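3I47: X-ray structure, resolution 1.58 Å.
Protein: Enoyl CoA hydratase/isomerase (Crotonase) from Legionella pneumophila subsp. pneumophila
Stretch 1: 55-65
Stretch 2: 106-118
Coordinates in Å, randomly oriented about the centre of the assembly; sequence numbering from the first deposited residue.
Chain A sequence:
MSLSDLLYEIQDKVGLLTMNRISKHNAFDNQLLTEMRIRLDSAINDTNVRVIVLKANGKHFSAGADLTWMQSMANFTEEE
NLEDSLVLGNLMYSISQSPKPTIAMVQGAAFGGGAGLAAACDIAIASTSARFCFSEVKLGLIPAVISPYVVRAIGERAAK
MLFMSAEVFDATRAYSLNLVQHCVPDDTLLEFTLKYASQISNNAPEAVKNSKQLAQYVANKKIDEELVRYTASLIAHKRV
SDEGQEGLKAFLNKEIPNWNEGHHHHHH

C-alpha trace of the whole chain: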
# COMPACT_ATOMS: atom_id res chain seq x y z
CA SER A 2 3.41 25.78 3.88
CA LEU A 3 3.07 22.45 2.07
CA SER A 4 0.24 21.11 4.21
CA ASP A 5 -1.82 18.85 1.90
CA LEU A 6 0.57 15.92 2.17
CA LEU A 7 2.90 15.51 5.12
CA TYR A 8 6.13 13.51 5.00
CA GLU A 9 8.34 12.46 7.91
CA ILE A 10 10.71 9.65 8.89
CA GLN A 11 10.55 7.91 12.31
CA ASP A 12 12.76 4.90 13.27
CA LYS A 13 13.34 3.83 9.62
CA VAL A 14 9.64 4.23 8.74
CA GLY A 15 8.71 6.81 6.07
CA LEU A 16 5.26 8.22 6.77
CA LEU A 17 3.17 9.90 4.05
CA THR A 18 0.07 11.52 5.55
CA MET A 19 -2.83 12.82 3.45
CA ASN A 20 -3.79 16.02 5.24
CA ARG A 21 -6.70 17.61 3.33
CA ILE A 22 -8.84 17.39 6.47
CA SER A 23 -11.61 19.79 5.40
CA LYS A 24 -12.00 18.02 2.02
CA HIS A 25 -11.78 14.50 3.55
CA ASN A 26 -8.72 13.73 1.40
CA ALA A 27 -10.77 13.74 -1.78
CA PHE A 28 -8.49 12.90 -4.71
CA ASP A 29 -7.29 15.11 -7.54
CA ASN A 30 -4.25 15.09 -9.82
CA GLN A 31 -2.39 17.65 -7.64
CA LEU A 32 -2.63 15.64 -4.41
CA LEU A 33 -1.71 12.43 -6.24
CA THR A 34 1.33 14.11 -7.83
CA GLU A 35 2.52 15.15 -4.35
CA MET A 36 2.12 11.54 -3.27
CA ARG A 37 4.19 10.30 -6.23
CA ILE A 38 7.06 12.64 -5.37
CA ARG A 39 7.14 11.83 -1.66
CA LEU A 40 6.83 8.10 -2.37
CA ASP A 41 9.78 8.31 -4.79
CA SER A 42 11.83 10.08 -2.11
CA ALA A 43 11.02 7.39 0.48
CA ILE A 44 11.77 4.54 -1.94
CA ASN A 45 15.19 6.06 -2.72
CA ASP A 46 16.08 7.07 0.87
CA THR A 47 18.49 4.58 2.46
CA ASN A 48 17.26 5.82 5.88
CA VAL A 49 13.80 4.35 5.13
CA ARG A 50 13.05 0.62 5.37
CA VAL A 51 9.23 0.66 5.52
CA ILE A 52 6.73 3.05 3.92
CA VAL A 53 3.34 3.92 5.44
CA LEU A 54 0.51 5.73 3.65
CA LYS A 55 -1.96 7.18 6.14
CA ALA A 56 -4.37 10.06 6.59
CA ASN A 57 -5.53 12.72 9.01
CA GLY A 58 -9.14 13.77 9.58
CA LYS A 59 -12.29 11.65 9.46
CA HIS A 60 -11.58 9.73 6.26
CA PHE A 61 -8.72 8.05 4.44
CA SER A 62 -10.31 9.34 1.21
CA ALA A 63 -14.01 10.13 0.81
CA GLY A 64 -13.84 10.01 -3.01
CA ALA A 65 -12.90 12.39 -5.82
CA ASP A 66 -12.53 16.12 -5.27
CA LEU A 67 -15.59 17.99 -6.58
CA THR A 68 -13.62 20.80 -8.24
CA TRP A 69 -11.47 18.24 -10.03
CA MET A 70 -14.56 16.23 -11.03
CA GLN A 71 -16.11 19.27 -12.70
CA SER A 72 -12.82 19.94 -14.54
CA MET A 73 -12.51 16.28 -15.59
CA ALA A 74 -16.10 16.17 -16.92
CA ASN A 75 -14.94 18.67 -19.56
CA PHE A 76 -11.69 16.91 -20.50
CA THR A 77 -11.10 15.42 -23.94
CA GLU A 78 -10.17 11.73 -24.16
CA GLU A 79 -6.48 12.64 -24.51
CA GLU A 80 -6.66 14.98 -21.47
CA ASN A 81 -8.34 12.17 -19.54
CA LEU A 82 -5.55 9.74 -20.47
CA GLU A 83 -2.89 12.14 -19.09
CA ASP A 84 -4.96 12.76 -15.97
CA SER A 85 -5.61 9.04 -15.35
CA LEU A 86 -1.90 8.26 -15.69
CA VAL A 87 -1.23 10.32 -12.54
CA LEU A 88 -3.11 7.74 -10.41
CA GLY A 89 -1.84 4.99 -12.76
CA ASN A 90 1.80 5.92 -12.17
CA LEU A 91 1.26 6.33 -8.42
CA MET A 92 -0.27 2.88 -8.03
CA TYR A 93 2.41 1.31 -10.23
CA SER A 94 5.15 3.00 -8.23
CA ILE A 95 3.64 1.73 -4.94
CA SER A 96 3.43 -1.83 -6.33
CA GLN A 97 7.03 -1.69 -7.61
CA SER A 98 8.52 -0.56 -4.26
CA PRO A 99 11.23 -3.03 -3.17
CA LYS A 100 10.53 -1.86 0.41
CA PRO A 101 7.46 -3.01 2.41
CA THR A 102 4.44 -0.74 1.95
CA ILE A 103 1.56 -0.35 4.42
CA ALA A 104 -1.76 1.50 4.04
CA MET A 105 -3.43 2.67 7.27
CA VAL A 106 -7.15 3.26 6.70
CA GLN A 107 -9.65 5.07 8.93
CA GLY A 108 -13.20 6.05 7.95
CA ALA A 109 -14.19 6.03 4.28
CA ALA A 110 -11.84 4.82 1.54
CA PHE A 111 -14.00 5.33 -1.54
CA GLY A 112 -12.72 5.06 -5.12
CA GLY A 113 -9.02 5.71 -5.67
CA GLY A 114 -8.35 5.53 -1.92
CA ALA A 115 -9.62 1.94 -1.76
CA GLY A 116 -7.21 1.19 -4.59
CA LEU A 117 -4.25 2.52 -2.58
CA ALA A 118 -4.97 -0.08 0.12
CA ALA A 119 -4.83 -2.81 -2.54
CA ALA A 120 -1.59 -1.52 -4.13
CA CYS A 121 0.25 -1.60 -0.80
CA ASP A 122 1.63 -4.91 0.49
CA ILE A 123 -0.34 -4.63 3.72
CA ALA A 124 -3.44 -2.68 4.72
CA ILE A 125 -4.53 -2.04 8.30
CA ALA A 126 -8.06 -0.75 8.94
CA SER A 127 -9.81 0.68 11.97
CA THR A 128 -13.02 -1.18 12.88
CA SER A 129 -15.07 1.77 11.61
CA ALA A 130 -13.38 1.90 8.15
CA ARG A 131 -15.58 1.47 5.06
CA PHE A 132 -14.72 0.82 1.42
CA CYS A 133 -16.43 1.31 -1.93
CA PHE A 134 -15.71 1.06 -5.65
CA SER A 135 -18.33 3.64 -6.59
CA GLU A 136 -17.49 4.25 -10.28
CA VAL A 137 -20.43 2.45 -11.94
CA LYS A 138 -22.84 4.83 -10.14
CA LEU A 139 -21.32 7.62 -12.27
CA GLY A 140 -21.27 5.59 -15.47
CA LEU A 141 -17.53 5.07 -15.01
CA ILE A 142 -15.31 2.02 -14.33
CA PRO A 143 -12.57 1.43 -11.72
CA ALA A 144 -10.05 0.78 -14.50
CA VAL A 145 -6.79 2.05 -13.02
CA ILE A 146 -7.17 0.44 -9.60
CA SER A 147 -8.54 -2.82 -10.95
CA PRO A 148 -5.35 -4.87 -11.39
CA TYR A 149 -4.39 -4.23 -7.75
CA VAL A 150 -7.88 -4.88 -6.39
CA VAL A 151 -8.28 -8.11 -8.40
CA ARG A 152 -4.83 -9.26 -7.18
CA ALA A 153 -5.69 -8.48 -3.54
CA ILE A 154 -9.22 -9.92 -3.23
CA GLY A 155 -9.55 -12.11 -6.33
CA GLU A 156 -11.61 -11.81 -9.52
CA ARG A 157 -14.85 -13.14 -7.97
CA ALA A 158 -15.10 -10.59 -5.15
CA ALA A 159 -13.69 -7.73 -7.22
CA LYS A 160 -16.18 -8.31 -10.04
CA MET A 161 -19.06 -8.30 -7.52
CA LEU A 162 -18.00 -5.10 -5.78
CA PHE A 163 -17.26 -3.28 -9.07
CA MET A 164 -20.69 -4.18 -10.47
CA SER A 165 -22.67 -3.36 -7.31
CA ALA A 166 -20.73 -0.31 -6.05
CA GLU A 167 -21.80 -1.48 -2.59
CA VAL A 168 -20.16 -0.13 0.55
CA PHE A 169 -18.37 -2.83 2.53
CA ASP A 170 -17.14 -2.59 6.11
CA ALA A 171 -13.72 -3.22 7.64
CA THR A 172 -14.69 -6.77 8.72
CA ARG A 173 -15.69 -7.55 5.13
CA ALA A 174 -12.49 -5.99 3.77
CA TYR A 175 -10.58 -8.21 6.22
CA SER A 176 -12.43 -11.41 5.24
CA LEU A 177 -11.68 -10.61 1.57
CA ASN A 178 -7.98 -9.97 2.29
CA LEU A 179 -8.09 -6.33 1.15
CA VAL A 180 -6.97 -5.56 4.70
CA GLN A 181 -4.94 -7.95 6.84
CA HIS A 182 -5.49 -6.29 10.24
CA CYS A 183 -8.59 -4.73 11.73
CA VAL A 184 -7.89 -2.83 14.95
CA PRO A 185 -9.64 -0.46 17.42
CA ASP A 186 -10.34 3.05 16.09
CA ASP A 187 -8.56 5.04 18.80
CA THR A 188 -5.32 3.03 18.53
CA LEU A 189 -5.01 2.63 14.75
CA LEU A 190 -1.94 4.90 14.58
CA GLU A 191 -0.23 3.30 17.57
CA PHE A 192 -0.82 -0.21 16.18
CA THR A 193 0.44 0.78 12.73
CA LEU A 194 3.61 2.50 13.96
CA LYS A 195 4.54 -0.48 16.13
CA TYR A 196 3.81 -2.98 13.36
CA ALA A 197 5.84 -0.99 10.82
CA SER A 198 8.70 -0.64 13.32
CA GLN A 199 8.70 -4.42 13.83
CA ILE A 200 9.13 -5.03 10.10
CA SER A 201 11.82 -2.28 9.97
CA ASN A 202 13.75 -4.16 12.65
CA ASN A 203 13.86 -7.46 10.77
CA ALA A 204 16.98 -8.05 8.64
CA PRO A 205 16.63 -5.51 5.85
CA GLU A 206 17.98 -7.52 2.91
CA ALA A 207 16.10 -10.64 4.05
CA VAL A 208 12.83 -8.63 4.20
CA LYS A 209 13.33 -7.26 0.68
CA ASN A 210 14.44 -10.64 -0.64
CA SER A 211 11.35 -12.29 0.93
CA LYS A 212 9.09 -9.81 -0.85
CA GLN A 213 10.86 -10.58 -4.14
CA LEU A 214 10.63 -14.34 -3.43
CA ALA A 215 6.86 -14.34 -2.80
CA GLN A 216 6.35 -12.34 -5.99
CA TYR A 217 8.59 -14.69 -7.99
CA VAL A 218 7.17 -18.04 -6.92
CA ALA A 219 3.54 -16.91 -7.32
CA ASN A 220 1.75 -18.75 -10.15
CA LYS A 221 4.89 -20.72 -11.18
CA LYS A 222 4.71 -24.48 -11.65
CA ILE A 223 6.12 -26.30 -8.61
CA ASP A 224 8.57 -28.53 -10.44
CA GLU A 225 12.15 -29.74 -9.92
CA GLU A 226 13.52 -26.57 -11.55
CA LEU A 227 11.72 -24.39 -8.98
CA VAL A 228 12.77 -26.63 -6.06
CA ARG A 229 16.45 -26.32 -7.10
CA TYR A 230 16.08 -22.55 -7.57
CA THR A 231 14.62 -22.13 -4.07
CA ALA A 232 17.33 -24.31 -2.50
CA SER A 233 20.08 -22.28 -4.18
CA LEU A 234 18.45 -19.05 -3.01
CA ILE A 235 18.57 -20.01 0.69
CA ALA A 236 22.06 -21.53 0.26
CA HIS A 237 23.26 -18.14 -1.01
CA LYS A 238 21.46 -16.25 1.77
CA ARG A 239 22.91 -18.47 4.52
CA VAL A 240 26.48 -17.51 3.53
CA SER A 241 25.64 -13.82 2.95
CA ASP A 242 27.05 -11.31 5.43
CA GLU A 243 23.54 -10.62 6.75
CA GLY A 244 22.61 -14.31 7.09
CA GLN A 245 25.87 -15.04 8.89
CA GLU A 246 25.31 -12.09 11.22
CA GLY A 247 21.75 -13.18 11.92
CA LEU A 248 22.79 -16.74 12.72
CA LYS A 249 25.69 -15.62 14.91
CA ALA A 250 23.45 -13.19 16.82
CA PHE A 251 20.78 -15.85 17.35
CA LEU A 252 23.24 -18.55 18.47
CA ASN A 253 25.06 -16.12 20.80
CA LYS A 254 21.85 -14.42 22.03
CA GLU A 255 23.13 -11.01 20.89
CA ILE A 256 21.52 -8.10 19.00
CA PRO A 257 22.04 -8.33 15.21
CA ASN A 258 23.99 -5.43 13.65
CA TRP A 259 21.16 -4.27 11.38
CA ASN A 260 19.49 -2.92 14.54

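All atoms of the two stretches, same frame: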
# COMPACT_ATOMS: atom_id res chain seq x y z
N LYS A 55 -0.89 6.99 5.18
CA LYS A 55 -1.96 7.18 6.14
C LYS A 55 -2.62 8.51 5.92
O LYS A 55 -2.30 9.20 4.95
CB LYS A 55 -1.45 7.03 7.59
CG LYS A 55 -0.40 8.06 8.05
CD LYS A 55 0.06 7.73 9.48
CE LYS A 55 1.09 8.71 10.00
NZ LYS A 55 0.46 10.04 10.29
N ALA A 56 -3.55 8.87 6.80
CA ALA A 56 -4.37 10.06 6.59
C ALA A 56 -4.78 10.67 7.91
O ALA A 56 -4.97 9.97 8.90
CB ALA A 56 -5.62 9.71 5.76
N ASN A 57 -4.91 12.00 7.90
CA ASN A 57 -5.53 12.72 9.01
C ASN A 57 -6.99 13.02 8.70
O ASN A 57 -7.45 12.83 7.57
CB ASN A 57 -4.78 14.03 9.28
CG ASN A 57 -3.42 13.80 9.92
OD1 ASN A 57 -3.20 12.81 10.62
ND2 ASN A 57 -2.48 14.73 9.68
N GLY A 58 -7.72 13.47 9.72
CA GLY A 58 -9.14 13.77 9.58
C GLY A 58 -10.02 12.54 9.68
O GLY A 58 -9.57 11.47 10.11
N LYS A 59 -11.28 12.70 9.29
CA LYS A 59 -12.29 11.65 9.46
C LYS A 59 -12.09 10.46 8.54
O LYS A 59 -12.40 9.32 8.91
CB LYS A 59 -13.70 12.22 9.23
CG LYS A 59 -14.10 13.34 10.19
CD LYS A 59 -15.52 13.81 9.90
CE LYS A 59 -15.94 14.94 10.84
NZ LYS A 59 -15.66 14.60 12.27
N HIS A 60 -11.56 10.72 7.34
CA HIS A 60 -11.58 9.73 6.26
C HIS A 60 -10.26 9.58 5.54
O HIS A 60 -9.62 10.58 5.19
CB HIS A 60 -12.64 10.10 5.22
CG HIS A 60 -14.01 10.23 5.79
ND1 HIS A 60 -14.68 9.16 6.35
CD2 HIS A 60 -14.83 11.29 5.91
CE1 HIS A 60 -15.86 9.56 6.78
NE2 HIS A 60 -15.98 10.85 6.53
N PHE A 61 -9.89 8.34 5.26
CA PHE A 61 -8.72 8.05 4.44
C PHE A 61 -8.84 8.77 3.08
O PHE A 61 -7.93 9.51 2.69
CB PHE A 61 -8.61 6.53 4.26
CG PHE A 61 -7.36 6.08 3.56
CD1 PHE A 61 -6.13 6.07 4.23
CD2 PHE A 61 -7.41 5.62 2.24
CE1 PHE A 61 -4.96 5.60 3.60
CE2 PHE A 61 -6.24 5.16 1.60
CZ PHE A 61 -5.01 5.15 2.28
N SER A 62 -9.93 8.52 2.37
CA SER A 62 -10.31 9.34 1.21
C SER A 62 -11.77 9.14 0.88
O SER A 62 -12.17 8.04 0.50
CB SER A 62 -9.46 9.03 -0.03
OG SER A 62 -9.93 9.83 -1.12
N ALA A 63 -12.55 10.21 1.01
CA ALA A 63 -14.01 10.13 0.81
C ALA A 63 -14.45 9.94 -0.65
O ALA A 63 -15.62 9.65 -0.92
CB ALA A 63 -14.70 11.35 1.41
N GLY A 64 -13.51 10.09 -1.59
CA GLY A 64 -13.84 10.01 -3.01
C GLY A 64 -13.02 10.99 -3.83
O GLY A 64 -11.89 11.30 -3.47
N ALA A 65 -13.58 11.44 -4.94
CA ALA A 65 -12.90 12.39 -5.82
C ALA A 65 -13.27 13.80 -5.43
O ALA A 65 -14.40 14.07 -5.03
CB ALA A 65 -13.27 12.11 -7.27
N VAL A 106 -5.86 2.72 7.16
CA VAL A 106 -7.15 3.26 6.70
C VAL A 106 -8.16 3.46 7.83
O VAL A 106 -8.56 2.48 8.49
CB VAL A 106 -7.78 2.31 5.65
CG1 VAL A 106 -9.11 2.86 5.15
CG2 VAL A 106 -6.81 2.06 4.49
N GLN A 107 -8.57 4.71 8.02
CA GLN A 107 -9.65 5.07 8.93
C GLN A 107 -10.83 5.62 8.11
O GLN A 107 -10.64 6.17 7.01
CB GLN A 107 -9.18 6.13 9.94
CG GLN A 107 -9.37 7.62 9.53
CD GLN A 107 -8.40 8.15 8.45
OE1 GLN A 107 -7.65 7.39 7.81
NE2 GLN A 107 -8.43 9.48 8.24
N GLY A 108 -12.03 5.48 8.63
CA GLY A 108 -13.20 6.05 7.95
C GLY A 108 -13.38 5.55 6.52
O GLY A 108 -13.04 4.41 6.20
N ALA A 109 -13.90 6.42 5.66
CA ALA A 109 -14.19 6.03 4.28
C ALA A 109 -12.95 6.00 3.40
O ALA A 109 -12.13 6.93 3.43
CB ALA A 109 -15.22 6.98 3.68
N ALA A 110 -12.82 4.92 2.62
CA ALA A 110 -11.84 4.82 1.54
C ALA A 110 -12.63 4.46 0.30
O ALA A 110 -12.90 3.28 0.04
CB ALA A 110 -10.77 3.75 1.85
N PHE A 111 -13.09 5.50 -0.41
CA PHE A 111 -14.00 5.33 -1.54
C PHE A 111 -13.28 5.68 -2.83
O PHE A 111 -12.70 6.77 -2.94
CB PHE A 111 -15.24 6.23 -1.37
CG PHE A 111 -16.17 5.83 -0.22
CD1 PHE A 111 -16.01 4.64 0.48
CD2 PHE A 111 -17.21 6.68 0.13
CE1 PHE A 111 -16.88 4.29 1.52
CE2 PHE A 111 -18.09 6.35 1.17
CZ PHE A 111 -17.93 5.15 1.86
N GLY A 112 -13.30 4.77 -3.80
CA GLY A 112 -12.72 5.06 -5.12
C GLY A 112 -11.22 4.82 -5.13
O GLY A 112 -10.74 3.78 -4.69
N GLY A 113 -10.48 5.81 -5.63
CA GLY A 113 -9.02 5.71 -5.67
C GLY A 113 -8.38 5.31 -4.36
O GLY A 113 -7.42 4.53 -4.34
N GLY A 114 -8.89 5.84 -3.24
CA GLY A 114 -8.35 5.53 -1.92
C GLY A 114 -8.41 4.04 -1.57
O GLY A 114 -7.48 3.49 -0.98
N ALA A 115 -9.51 3.39 -1.95
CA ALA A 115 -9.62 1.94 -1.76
C ALA A 115 -8.57 1.21 -2.58
O ALA A 115 -8.03 0.18 -2.16
CB ALA A 115 -11.01 1.46 -2.13
N GLY A 116 -8.28 1.76 -3.76
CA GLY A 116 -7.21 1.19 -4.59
C GLY A 116 -5.85 1.28 -3.93
O GLY A 116 -5.04 0.35 -4.05
N LEU A 117 -5.55 2.39 -3.25
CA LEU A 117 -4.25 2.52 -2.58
C LEU A 117 -4.01 1.40 -1.58
O LEU A 117 -2.90 0.87 -1.49
CB LEU A 117 -4.10 3.87 -1.88
CG LEU A 117 -4.09 5.13 -2.73
CD1 LEU A 117 -3.75 6.30 -1.81
CD2 LEU A 117 -3.11 5.06 -3.90
N ALA A 118 -5.06 1.03 -0.83
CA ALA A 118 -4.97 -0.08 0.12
C ALA A 118 -4.58 -1.37 -0.59
O ALA A 118 -3.77 -2.14 -0.09
CB ALA A 118 -6.30 -0.25 0.88
O HOH W 1 -4.91 6.82 8.17
O HOH W 2 -10.56 8.22 -3.17

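How do the two backbones hold each other? They run side by side in the same direction, with His60 nearest Gly108, Ser62 nearest Ala110 and Gly64 nearest Phe111, and a single beta bridge joins Ser62 to Ala110. Ser62 N donates to Ala109 O at 2.9 Å, and Ser62 O accepts from Phe111 N, also at 2.9 Å, so one residue uses both its polar backbone atoms on the residues flanking its partner. Just before the bridge, Phe61 N donates to Gln107 O at 2.9 Å.

What does Phe61, the residue most covered by the contact, pack against? Its ring lies beneath a methyl of Val106: CG2 sits 3.9 Å from the centroid of the Phe61 ring, almost on the ring normal, a CH-pi contact. Ala110 CB approaches Phe61 CD2 at 3.9 Å, while Leu117 CB and Gly114 O lie at the ring edge, the latter 3.3 Å from Phe61 CE2. Gly114 leaves space here: an ideal CB on it would clash with Ser62 CB.

How does Gln107 use its amide? The side chain ends near the first stretch, where NE2 donates to Gly58 O at 3.0 Å. The other end of the amide, OE1, accepts from a water at 2.8 Å that in turn accepts from Ala56 N at 2.8 Å. The two ends thus tie Gln107 to the first stretch directly and through solvent.

Why does Ala109 fit so closely beside His60? Its N donates to His60 ND1 at 2.9 Å, nearly straight and at the ring edge, so ND1 serves as the acceptor and carries no proton in this bond. Neighbouring Gly108 has no side chain, and an ideal CB there would clash with both Lys59 O and His60 ND1.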